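Local structure of thiamin pyrophosphokinase family protein (Enterococcus faecalis, 3MEL) at residues Tyr174-Gln179 against Thr185-Asn190. The protein probably transfers a diphosphate group from ATP to thiamine, as a thiamine diphosphokinase, and is found here with bound thiamine diphosphate and magnesium. Numbering follows the deposited sequence.
Sequences YLLTNQ and TSYASN
Leu176 sets its CD1 methyl on one face of the Tyr187 ring. CD1 lies 3.7 Å from the ring centroid and 7° off the ring normal, a CH-pi contact. Its sister methyl CD2 reaches the rim, 3.9 Å from Tyr187 CE1. The opposite face carries Thr185 CG2, offset toward the rim, so the ring is held between two methyls. Gln179 CG comes within 3.9 Å of Tyr187 OH. Chi1 of -176° sets this CG opposite the backbone N and beside the phenol.

The polar part is at the other end. Asn190 ND2 donates to Tyr174 O at 3.1 Å, tilted 34° from the carbonyl plane. Asn190 OD1 lies at the edge of the Tyr174 ring, 3.6 Å from Tyr174 CD2. Tyr174 OH is hydrogen-bonded to Glu74 OE1 of the second subunit.

Backbone bonds tie Leu176 to Leu169, and Tyr187 to Tyr158 in strand 155-160. The contact therefore joins the three-stranded sheet of the vitamin B1 binding domain, through strand 167-170, to strand 185-190, outermost within this chain in the mixed sheet. It is a surface contact away from its own subunit's pocket. Its apolar and polar halves are similar in size. ND2 on Tyr174 O and a weak hydrogen bond from Lys173 N to OD1 use both ends of the buried Asn190 amide, which should limit its rotation and steady the backbone at Tyr174.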
loop_
_atom_site.group_PDB
_atom_site.type_symbol
_atom_site.label_atom_id
_atom_site.label_comp_id
_atom_site.label_asym_id
_atom_site.label_seq_id
_atom_site.Cartn_x
_atom_site.Cartn_y
_atom_site.Cartn_z
ATOM N N TYR A 174 -2.930 22.242 5.892
ATOM C CA TYR A 174 -2.640 21.603 7.177
ATOM C C TYR A 174 -1.138 21.606 7.316
ATOM O O TYR A 174 -0.419 21.291 6.369
ATOM C CB TYR A 174 -3.124 20.164 7.229
ATOM C CG TYR A 174 -4.612 20.000 7.349
ATOM C CD1 TYR A 174 -5.284 20.393 8.495
ATOM C CD2 TYR A 174 -5.347 19.424 6.325
ATOM C CE1 TYR A 174 -6.653 20.234 8.611
ATOM C CE2 TYR A 174 -6.716 19.266 6.428
ATOM C CZ TYR A 174 -7.365 19.673 7.571
ATOM O OH TYR A 174 -8.729 19.510 7.674
ATOM N N LEU A 175 -0.656 21.967 8.494
ATOM C CA LEU A 175 0.762 22.210 8.644
ATOM C C LEU A 175 1.374 21.325 9.713
ATOM O O LEU A 175 0.690 20.846 10.626
ATOM C CB LEU A 175 1.016 23.689 8.968
ATOM C CG LEU A 175 0.291 24.780 8.161
ATOM C CD1 LEU A 175 0.728 26.159 8.643
ATOM C CD2 LEU A 175 0.516 24.643 6.662
ATOM N N LEU A 176 2.666 21.083 9.567
ATOM C CA LEU A 176 3.465 20.546 10.645
ATOM C C LEU A 176 4.582 21.536 10.709
ATOM O O LEU A 176 4.858 22.219 9.726
ATOM C CB LEU A 176 4.047 19.178 10.304
ATOM C CG LEU A 176 3.068 18.045 10.040
ATOM C CD1 LEU A 176 3.825 16.859 9.484
ATOM C CD2 LEU A 176 2.260 17.691 11.292
ATOM N N THR A 177 5.232 21.631 11.857
ATOM C CA THR A 177 6.348 22.541 11.947
ATOM C C THR A 177 7.369 22.043 12.961
ATOM O O THR A 177 7.070 21.916 14.143
ATOM C CB THR A 177 5.871 24.015 12.176
ATOM O OG1 THR A 177 6.668 24.638 13.185
ATOM C CG2 THR A 177 4.394 24.074 12.559
ATOM N N ASN A 178 8.564 21.726 12.462
ATOM C CA ASN A 178 9.650 21.194 13.276
ATOM C C ASN A 178 9.258 19.865 13.934
ATOM O O ASN A 178 9.735 19.516 15.021
ATOM C CB ASN A 178 10.069 22.232 14.312
ATOM C CG ASN A 178 10.572 23.521 13.674
ATOM O OD1 ASN A 178 11.675 23.555 13.118
ATOM N ND2 ASN A 178 9.766 24.589 13.747
ATOM N N GLN A 179 8.395 19.130 13.240
ATOM C CA GLN A 179 7.777 17.911 13.745
ATOM C C GLN A 179 8.727 16.724 13.767
ATOM O O GLN A 179 9.319 16.383 12.744
ATOM C CB GLN A 179 6.598 17.547 12.851
ATOM C CG GLN A 179 5.810 16.366 13.323
ATOM C CD GLN A 179 5.157 16.640 14.653
ATOM O OE1 GLN A 179 4.143 17.336 14.721
ATOM N NE2 GLN A 179 5.741 16.110 15.729
ATOM N N THR A 185 4.557 7.168 9.601
ATOM C CA THR A 185 3.309 7.911 9.800
ATOM C C THR A 185 2.828 8.493 8.485
ATOM O O THR A 185 3.604 9.107 7.751
ATOM C CB THR A 185 3.494 9.076 10.792
ATOM O OG1 THR A 185 3.951 8.569 12.051
ATOM C CG2 THR A 185 2.185 9.814 10.974
ATOM N N SER A 186 1.547 8.307 8.191
ATOM C CA SER A 186 0.993 8.764 6.924
ATOM C C SER A 186 0.107 9.970 7.142
ATOM O O SER A 186 -1.070 9.824 7.472
ATOM C CB SER A 186 0.187 7.649 6.255
ATOM O OG SER A 186 -0.314 8.061 4.997
ATOM N N TYR A 187 0.676 11.161 6.967
ATOM C CA TYR A 187 -0.113 12.384 6.996
ATOM C C TYR A 187 -0.833 12.571 5.657
ATOM O O TYR A 187 -0.320 13.192 4.719
ATOM C CB TYR A 187 0.753 13.592 7.300
ATOM C CG TYR A 187 1.570 13.493 8.559
ATOM C CD1 TYR A 187 1.042 13.896 9.788
ATOM C CD2 TYR A 187 2.882 13.044 8.514
ATOM C CE1 TYR A 187 1.797 13.828 10.940
ATOM C CE2 TYR A 187 3.644 12.980 9.645
ATOM C CZ TYR A 187 3.104 13.365 10.864
ATOM O OH TYR A 187 3.880 13.291 12.006
ATOM N N ALA A 188 -2.038 12.025 5.603
ATOM C CA ALA A 188 -2.794 11.899 4.385
ATOM C C ALA A 188 -3.938 12.885 4.385
ATOM O O ALA A 188 -4.222 13.506 5.400
ATOM C CB ALA A 188 -3.318 10.495 4.271
ATOM N N SER A 189 -4.580 13.038 3.231
ATOM C CA SER A 189 -5.750 13.914 3.073
ATOM C C SER A 189 -5.467 15.396 3.321
ATOM O O SER A 189 -6.369 16.181 3.558
ATOM C CB SER A 189 -6.922 13.423 3.923
ATOM O OG SER A 189 -7.123 12.024 3.728
ATOM N N ASN A 190 -4.205 15.776 3.241
ATOM C CA ASN A 190 -3.860 17.183 3.173
ATOM C C ASN A 190 -4.298 17.758 1.814
ATOM O O ASN A 190 -4.593 17.008 0.892
ATOM C CB ASN A 190 -2.359 17.359 3.389
ATOM C CG ASN A 190 -2.014 18.726 3.889
ATOM O OD1 ASN A 190 -2.813 19.646 3.769
ATOM N ND2 ASN A 190 -0.825 18.875 4.461
#